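Long-range contact in beta-Ala-His dipeptidase (Homo sapiens, PDB 3DLJ), which hydrolyses carnosine, anserine and other Xaa-His dipeptides as a secreted zinc metallopeptidase of the M20 family: residues V28-E38 with P126-L136. Sequence-based numbering, arbitrary orientation.
Sequences VQTLKEWVAIE and PYVLTEVDGKL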
ATOM      1  N   VAL A  28      17.447  -9.065 -10.879  1.00 30.14           N
ATOM      2  CA  VAL A  28      16.616 -10.069 -10.212  1.00 29.32           C
ATOM      3  C   VAL A  28      17.342 -10.722  -9.035  1.00 30.00           C
ATOM      4  O   VAL A  28      16.706 -11.117  -8.062  1.00 30.33           O
ATOM      5  CB  VAL A  28      16.164 -11.193 -11.216  1.00 29.22           C
ATOM      6  CG1 VAL A  28      15.598 -12.421 -10.476  1.00 28.46           C
ATOM      7  CG2 VAL A  28      15.145 -10.661 -12.210  1.00 28.19           C
ATOM      8  N   GLN A  29      18.668 -10.827  -9.115  1.00 29.87           N
ATOM      9  CA  GLN A  29      19.441 -11.345  -8.003  1.00 30.33           C
ATOM     10  C   GLN A  29      19.554 -10.301  -6.896  1.00 30.12           C
ATOM     11  O   GLN A  29      19.525 -10.657  -5.728  1.00 30.27           O
ATOM     12  CB  GLN A  29      20.837 -11.823  -8.465  1.00 30.77           C
ATOM     13  CG  GLN A  29      21.795 -12.139  -7.337  1.00 30.92           C
ATOM     14  CD  GLN A  29      21.412 -13.395  -6.553  1.00 33.92           C
ATOM     15  OE1 GLN A  29      20.817 -14.332  -7.091  1.00 33.92           O
ATOM     16  NE2 GLN A  29      21.763 -13.413  -5.275  1.00 32.80           N
ATOM     17  N   THR A  30      19.692  -9.021  -7.248  1.00 29.93           N
ATOM     18  CA  THR A  30      19.659  -7.988  -6.216  1.00 30.61           C
ATOM     19  C   THR A  30      18.310  -8.021  -5.487  1.00 31.05           C
ATOM     20  O   THR A  30      18.266  -7.953  -4.259  1.00 31.57           O
ATOM     21  CB  THR A  30      19.918  -6.593  -6.762  1.00 30.91           C
ATOM     22  OG1 THR A  30      21.202  -6.576  -7.395  1.00 31.82           O
ATOM     23  CG2 THR A  30      19.907  -5.569  -5.628  1.00 29.33           C
ATOM     24  N   LEU A  31      17.215  -8.172  -6.229  1.00 30.48           N
ATOM     25  CA  LEU A  31      15.925  -8.262  -5.576  1.00 30.10           C
ATOM     26  C   LEU A  31      15.848  -9.468  -4.626  1.00 30.58           C
ATOM     27  O   LEU A  31      15.345  -9.347  -3.515  1.00 31.31           O
ATOM     28  CB  LEU A  31      14.786  -8.248  -6.606  1.00 29.75           C
ATOM     29  CG  LEU A  31      13.362  -8.336  -6.044  1.00 29.92           C
ATOM     30  CD1 LEU A  31      13.086  -7.213  -5.042  1.00 27.59           C
ATOM     31  CD2 LEU A  31      12.319  -8.339  -7.189  1.00 28.63           C
ATOM     32  N   LYS A  32      16.334 -10.625  -5.074  1.00 31.40           N
ATOM     33  CA  LYS A  32      16.434 -11.830  -4.246  1.00 31.95           C
ATOM     34  C   LYS A  32      17.183 -11.544  -2.927  1.00 32.01           C
ATOM     35  O   LYS A  32      16.732 -11.949  -1.848  1.00 31.63           O
ATOM     36  CB  LYS A  32      17.134 -12.952  -5.035  1.00 31.69           C
ATOM     37  CG  LYS A  32      17.238 -14.295  -4.292  1.00 32.03           C
ATOM     38  CD  LYS A  32      17.688 -15.409  -5.251  1.00 33.14           C
ATOM     39  CE  LYS A  32      17.250 -16.803  -4.755  1.00 33.22           C
ATOM     40  NZ  LYS A  32      18.258 -17.403  -3.835  1.00 33.86           N
ATOM     41  N   GLU A  33      18.297 -10.811  -3.030  1.00 32.17           N
ATOM     42  CA  GLU A  33      19.095 -10.405  -1.869  1.00 32.46           C
ATOM     43  C   GLU A  33      18.378  -9.405  -0.980  1.00 32.31           C
ATOM     44  O   GLU A  33      18.497  -9.482   0.236  1.00 32.84           O
ATOM     45  CB  GLU A  33      20.436  -9.827  -2.293  1.00 32.47           C
ATOM     46  CG  GLU A  33      21.391 -10.852  -2.879  1.00 36.23           C
ATOM     47  CD  GLU A  33      22.544 -10.218  -3.642  1.00 41.97           C
ATOM     48  OE1 GLU A  33      23.288 -10.979  -4.295  1.00 44.32           O
ATOM     49  OE2 GLU A  33      22.715  -8.971  -3.606  1.00 44.56           O
ATOM     50  N   TRP A  34      17.645  -8.459  -1.558  1.00 31.56           N
ATOM     51  CA  TRP A  34      16.907  -7.498  -0.717  1.00 31.61           C
ATOM     52  C   TRP A  34      15.707  -8.150  -0.002  1.00 30.91           C
ATOM     53  O   TRP A  34      15.445  -7.842   1.134  1.00 31.41           O
ATOM     54  CB  TRP A  34      16.489  -6.236  -1.497  1.00 31.05           C
ATOM     55  CG  TRP A  34      17.604  -5.243  -1.723  1.00 30.06           C
ATOM     56  CD1 TRP A  34      18.937  -5.516  -1.848  1.00 29.24           C
ATOM     57  CD2 TRP A  34      17.464  -3.823  -1.930  1.00 29.83           C
ATOM     58  NE1 TRP A  34      19.637  -4.360  -2.089  1.00 30.41           N
ATOM     59  CE2 TRP A  34      18.764  -3.304  -2.143  1.00 30.75           C
ATOM     60  CE3 TRP A  34      16.369  -2.943  -1.952  1.00 29.67           C
ATOM     61  CZ2 TRP A  34      19.008  -1.941  -2.358  1.00 29.47           C
ATOM     62  CZ3 TRP A  34      16.607  -1.578  -2.168  1.00 30.05           C
ATOM     63  CH2 TRP A  34      17.923  -1.095  -2.369  1.00 30.21           C
ATOM     64  N   VAL A  35      15.012  -9.050  -0.689  1.00 30.99           N
ATOM     65  CA  VAL A  35      13.888  -9.813  -0.151  1.00 30.46           C
ATOM     66  C   VAL A  35      14.286 -10.742   1.025  1.00 31.20           C
ATOM     67  O   VAL A  35      13.511 -10.943   1.960  1.00 31.57           O
ATOM     68  CB  VAL A  35      13.173 -10.627  -1.307  1.00 30.61           C
ATOM     69  CG1 VAL A  35      12.369 -11.825  -0.744  1.00 27.69           C
ATOM     70  CG2 VAL A  35      12.271  -9.700  -2.152  1.00 28.84           C
ATOM     71  N   ALA A  36      15.499 -11.290   0.962  1.00 31.42           N
ATOM     72  CA  ALA A  36      16.043 -12.155   2.000  1.00 31.97           C
ATOM     73  C   ALA A  36      16.361 -11.422   3.323  1.00 32.34           C
ATOM     74  O   ALA A  36      16.555 -12.055   4.359  1.00 31.92           O
ATOM     75  CB  ALA A  36      17.271 -12.897   1.468  1.00 31.64           C
ATOM     76  N   ILE A  37      16.409 -10.092   3.281  1.00 32.72           N
ATOM     77  CA  ILE A  37      16.538  -9.291   4.491  1.00 33.21           C
ATOM     78  C   ILE A  37      15.129  -9.137   5.080  1.00 34.05           C
ATOM     79  O   ILE A  37      14.280  -8.492   4.501  1.00 34.17           O
ATOM     80  CB  ILE A  37      17.191  -7.923   4.225  1.00 32.83           C
ATOM     81  CG1 ILE A  37      18.550  -8.124   3.503  1.00 33.57           C
ATOM     82  CG2 ILE A  37      17.366  -7.144   5.550  1.00 32.57           C
ATOM     83  CD1 ILE A  37      19.225  -6.858   3.017  1.00 33.57           C
ATOM     84  N   GLU A  38      14.892  -9.763   6.223  1.00 34.50           N
ATOM     85  CA  GLU A  38      13.550  -9.869   6.773  1.00 35.13           C
ATOM     86  C   GLU A  38      13.131  -8.596   7.502  1.00 35.07           C
ATOM     87  O   GLU A  38      12.986  -8.576   8.734  1.00 35.63           O
ATOM     88  CB  GLU A  38      13.468 -11.117   7.640  1.00 35.11           C
ATOM     89  CG  GLU A  38      13.858 -12.336   6.806  1.00 35.97           C
ATOM     90  CD  GLU A  38      13.657 -13.660   7.522  1.00 39.10           C
ATOM     91  OE1 GLU A  38      12.934 -13.685   8.547  1.00 40.85           O
ATOM     92  OE2 GLU A  38      14.207 -14.680   7.043  1.00 38.35           O
ATOM     93  N   PRO A 126       8.790 -17.480   2.060  1.00 36.33           N
ATOM     94  CA  PRO A 126       8.471 -16.061   1.782  1.00 35.83           C
ATOM     95  C   PRO A 126       9.681 -15.150   1.564  1.00 35.11           C
ATOM     96  O   PRO A 126       9.583 -14.166   0.849  1.00 34.80           O
ATOM     97  CB  PRO A 126       7.703 -15.610   3.040  1.00 36.01           C
ATOM     98  CG  PRO A 126       7.861 -16.689   4.032  1.00 36.07           C
ATOM     99  CD  PRO A 126       8.108 -17.954   3.275  1.00 36.22           C
ATOM    100  N   TYR A 127      10.810 -15.500   2.177  1.00 35.46           N
ATOM    101  CA  TYR A 127      12.023 -14.694   2.138  1.00 34.99           C
ATOM    102  C   TYR A 127      13.102 -15.251   1.206  1.00 34.63           C
ATOM    103  O   TYR A 127      14.249 -14.785   1.209  1.00 34.69           O
ATOM    104  CB  TYR A 127      12.550 -14.456   3.557  1.00 35.10           C
ATOM    105  CG  TYR A 127      11.620 -13.578   4.372  1.00 35.18           C
ATOM    106  CD1 TYR A 127      10.853 -14.110   5.439  1.00 36.36           C
ATOM    107  CD2 TYR A 127      11.461 -12.233   4.055  1.00 34.42           C
ATOM    108  CE1 TYR A 127       9.972 -13.298   6.175  1.00 36.17           C
ATOM    109  CE2 TYR A 127      10.588 -11.415   4.787  1.00 35.64           C
ATOM    110  CZ  TYR A 127       9.847 -11.945   5.828  1.00 35.62           C
ATOM    111  OH  TYR A 127       9.007 -11.107   6.516  1.00 36.01           O
ATOM    112  N   VAL A 128      12.729 -16.247   0.412  1.00 33.98           N
ATOM    113  CA  VAL A 128      13.615 -16.756  -0.650  1.00 33.77           C
ATOM    114  C   VAL A 128      12.912 -16.463  -1.980  1.00 33.38           C
ATOM    115  O   VAL A 128      11.957 -17.167  -2.316  1.00 32.55           O
ATOM    116  CB  VAL A 128      13.886 -18.293  -0.532  1.00 33.76           C
ATOM    117  CG1 VAL A 128      14.746 -18.777  -1.711  1.00 32.76           C
ATOM    118  CG2 VAL A 128      14.552 -18.649   0.798  1.00 33.12           C
ATOM    119  N   LEU A 129      13.362 -15.434  -2.710  1.00 33.21           N
ATOM    120  CA  LEU A 129      12.749 -15.099  -4.021  1.00 33.49           C
ATOM    121  C   LEU A 129      12.840 -16.332  -4.925  1.00 34.14           C
ATOM    122  O   LEU A 129      13.923 -16.841  -5.170  1.00 33.75           O
ATOM    123  CB  LEU A 129      13.402 -13.870  -4.685  1.00 32.83           C
ATOM    124  CG  LEU A 129      12.702 -13.199  -5.889  1.00 33.23           C
ATOM    125  CD1 LEU A 129      11.536 -12.286  -5.447  1.00 29.66           C
ATOM    126  CD2 LEU A 129      13.695 -12.410  -6.774  1.00 32.03           C
ATOM    127  N   THR A 130      11.688 -16.823  -5.373  1.00 34.59           N
ATOM    128  CA  THR A 130      11.599 -18.035  -6.189  1.00 35.18           C
ATOM    129  C   THR A 130      10.878 -17.670  -7.494  1.00 35.39           C
ATOM    130  O   THR A 130       9.765 -17.136  -7.467  1.00 35.33           O
ATOM    131  CB  THR A 130      10.819 -19.160  -5.401  1.00 35.50           C
ATOM    132  OG1 THR A 130      11.397 -19.345  -4.094  1.00 36.33           O
ATOM    133  CG2 THR A 130      10.822 -20.496  -6.148  1.00 35.61           C
ATOM    134  N   GLU A 131      11.511 -17.911  -8.637  1.00 35.69           N
ATOM    135  CA  GLU A 131      10.864 -17.620  -9.914  1.00 36.23           C
ATOM    136  C   GLU A 131      10.097 -18.830 -10.379  1.00 36.32           C
ATOM    137  O   GLU A 131      10.647 -19.919 -10.440  1.00 36.82           O
ATOM    138  CB  GLU A 131      11.881 -17.209 -10.991  1.00 35.79           C
ATOM    139  CG  GLU A 131      11.203 -16.706 -12.271  1.00 36.44           C
ATOM    140  CD  GLU A 131      12.129 -15.905 -13.185  1.00 38.01           C
ATOM    141  OE1 GLU A 131      13.361 -15.896 -12.965  1.00 41.73           O
ATOM    142  OE2 GLU A 131      11.620 -15.269 -14.123  1.00 39.27           O
ATOM    143  N   VAL A 132       8.828 -18.637 -10.713  1.00 37.04           N
ATOM    144  CA  VAL A 132       7.986 -19.710 -11.238  1.00 37.64           C
ATOM    145  C   VAL A 132       7.202 -19.110 -12.394  1.00 38.23           C
ATOM    146  O   VAL A 132       6.478 -18.143 -12.185  1.00 38.67           O
ATOM    147  CB  VAL A 132       6.997 -20.284 -10.159  1.00 37.54           C
ATOM    148  CG1 VAL A 132       6.131 -21.370 -10.747  1.00 38.19           C
ATOM    149  CG2 VAL A 132       7.754 -20.844  -8.912  1.00 36.80           C
ATOM    150  N   ASP A 133       7.361 -19.673 -13.598  1.00 38.31           N
ATOM    151  CA  ASP A 133       6.719 -19.169 -14.815  1.00 38.69           C
ATOM    152  C   ASP A 133       6.747 -17.626 -14.933  1.00 37.96           C
ATOM    153  O   ASP A 133       5.698 -16.968 -15.001  1.00 37.64           O
ATOM    154  CB  ASP A 133       5.276 -19.703 -14.925  1.00 39.78           C
ATOM    155  CG  ASP A 133       5.182 -21.228 -14.738  1.00 41.88           C
ATOM    156  OD1 ASP A 133       5.966 -21.968 -15.387  1.00 41.97           O
ATOM    157  OD2 ASP A 133       4.309 -21.680 -13.938  1.00 44.46           O
ATOM    158  N   GLY A 134       7.950 -17.061 -14.945  1.00 37.03           N
ATOM    159  CA  GLY A 134       8.131 -15.614 -15.028  1.00 35.97           C
ATOM    160  C   GLY A 134       7.614 -14.780 -13.855  1.00 35.65           C
ATOM    161  O   GLY A 134       7.562 -13.555 -13.963  1.00 36.24           O
ATOM    162  N   LYS A 135       7.229 -15.416 -12.746  1.00 33.99           N
ATOM    163  CA  LYS A 135       6.748 -14.697 -11.554  1.00 33.61           C
ATOM    164  C   LYS A 135       7.741 -14.838 -10.391  1.00 32.87           C
ATOM    165  O   LYS A 135       8.164 -15.946 -10.059  1.00 32.71           O
ATOM    166  CB  LYS A 135       5.381 -15.222 -11.118  1.00 33.04           C
ATOM    167  CG  LYS A 135       4.300 -15.127 -12.181  1.00 35.33           C
ATOM    168  CD  LYS A 135       3.094 -15.941 -11.812  1.00 37.81           C
ATOM    169  CE  LYS A 135       3.200 -17.344 -12.332  1.00 38.64           C
ATOM    170  NZ  LYS A 135       2.576 -18.276 -11.350  1.00 43.13           N
ATOM    171  N   LEU A 136       8.108 -13.723  -9.779  1.00 32.12           N
ATOM    172  CA  LEU A 136       9.127 -13.736  -8.708  1.00 31.24           C
ATOM    173  C   LEU A 136       8.440 -13.669  -7.363  1.00 31.22           C
ATOM    174  O   LEU A 136       7.974 -12.605  -6.960  1.00 30.99           O
ATOM    175  CB  LEU A 136      10.105 -12.553  -8.871  1.00 30.42           C
ATOM    176  CG  LEU A 136      10.712 -12.343 -10.270  1.00 28.90           C
ATOM    177  CD1 LEU A 136      11.411 -10.966 -10.445  1.00 22.76           C
ATOM    178  CD2 LEU A 136      11.666 -13.501 -10.573  1.00 26.99           C
TER
HETATM  179  O   HOH W   1      15.417 -13.950  -1.324  1.00 28.18           O
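Glu38 lies flat across one face of the Tyr127 ring. Its CG sits over the ring centre, 3.6 Å from the centroid in a CH-pi contact, and the carboxylate beyond it stacks on the ring, the two planes 6° apart. With CG of Glu38 anti to its carbonyl carbon (chi1 -57°), the extended chain runs on over CD1. At the ring edge, the carbonyl O of Val35 lies in plane, 3.2 Å from CD2 of Tyr127. Without the ring, as with an alanine here, Glu38 would probably lose its stacking surface and a gap would open beside Val35 O.

No direct hydrogen bond joins the segments. One water donates to Tyr127 O and accepts from Leu129 N, 2.9 Å from each; its approach to Lys32 O is doubtfully short. CA of Ala36 makes a CA-H...O contact with Tyr127 O at 3.3 Å.

The apolar part centres on Leu129, whose CD2 reaches Val28 CG1 and Leu31 CG (both 4.2 Å), while CB of Lys32 packs on its CB. Val28 CG1 also meets Leu136 CD2.

Helix 24-35 rests against the hairpin of strands 130-132 and 135-137, which strand 461-463 extends through Leu136 and Ile462; Leu31 and Trp34 also pack on Leu149 of helix 141-160.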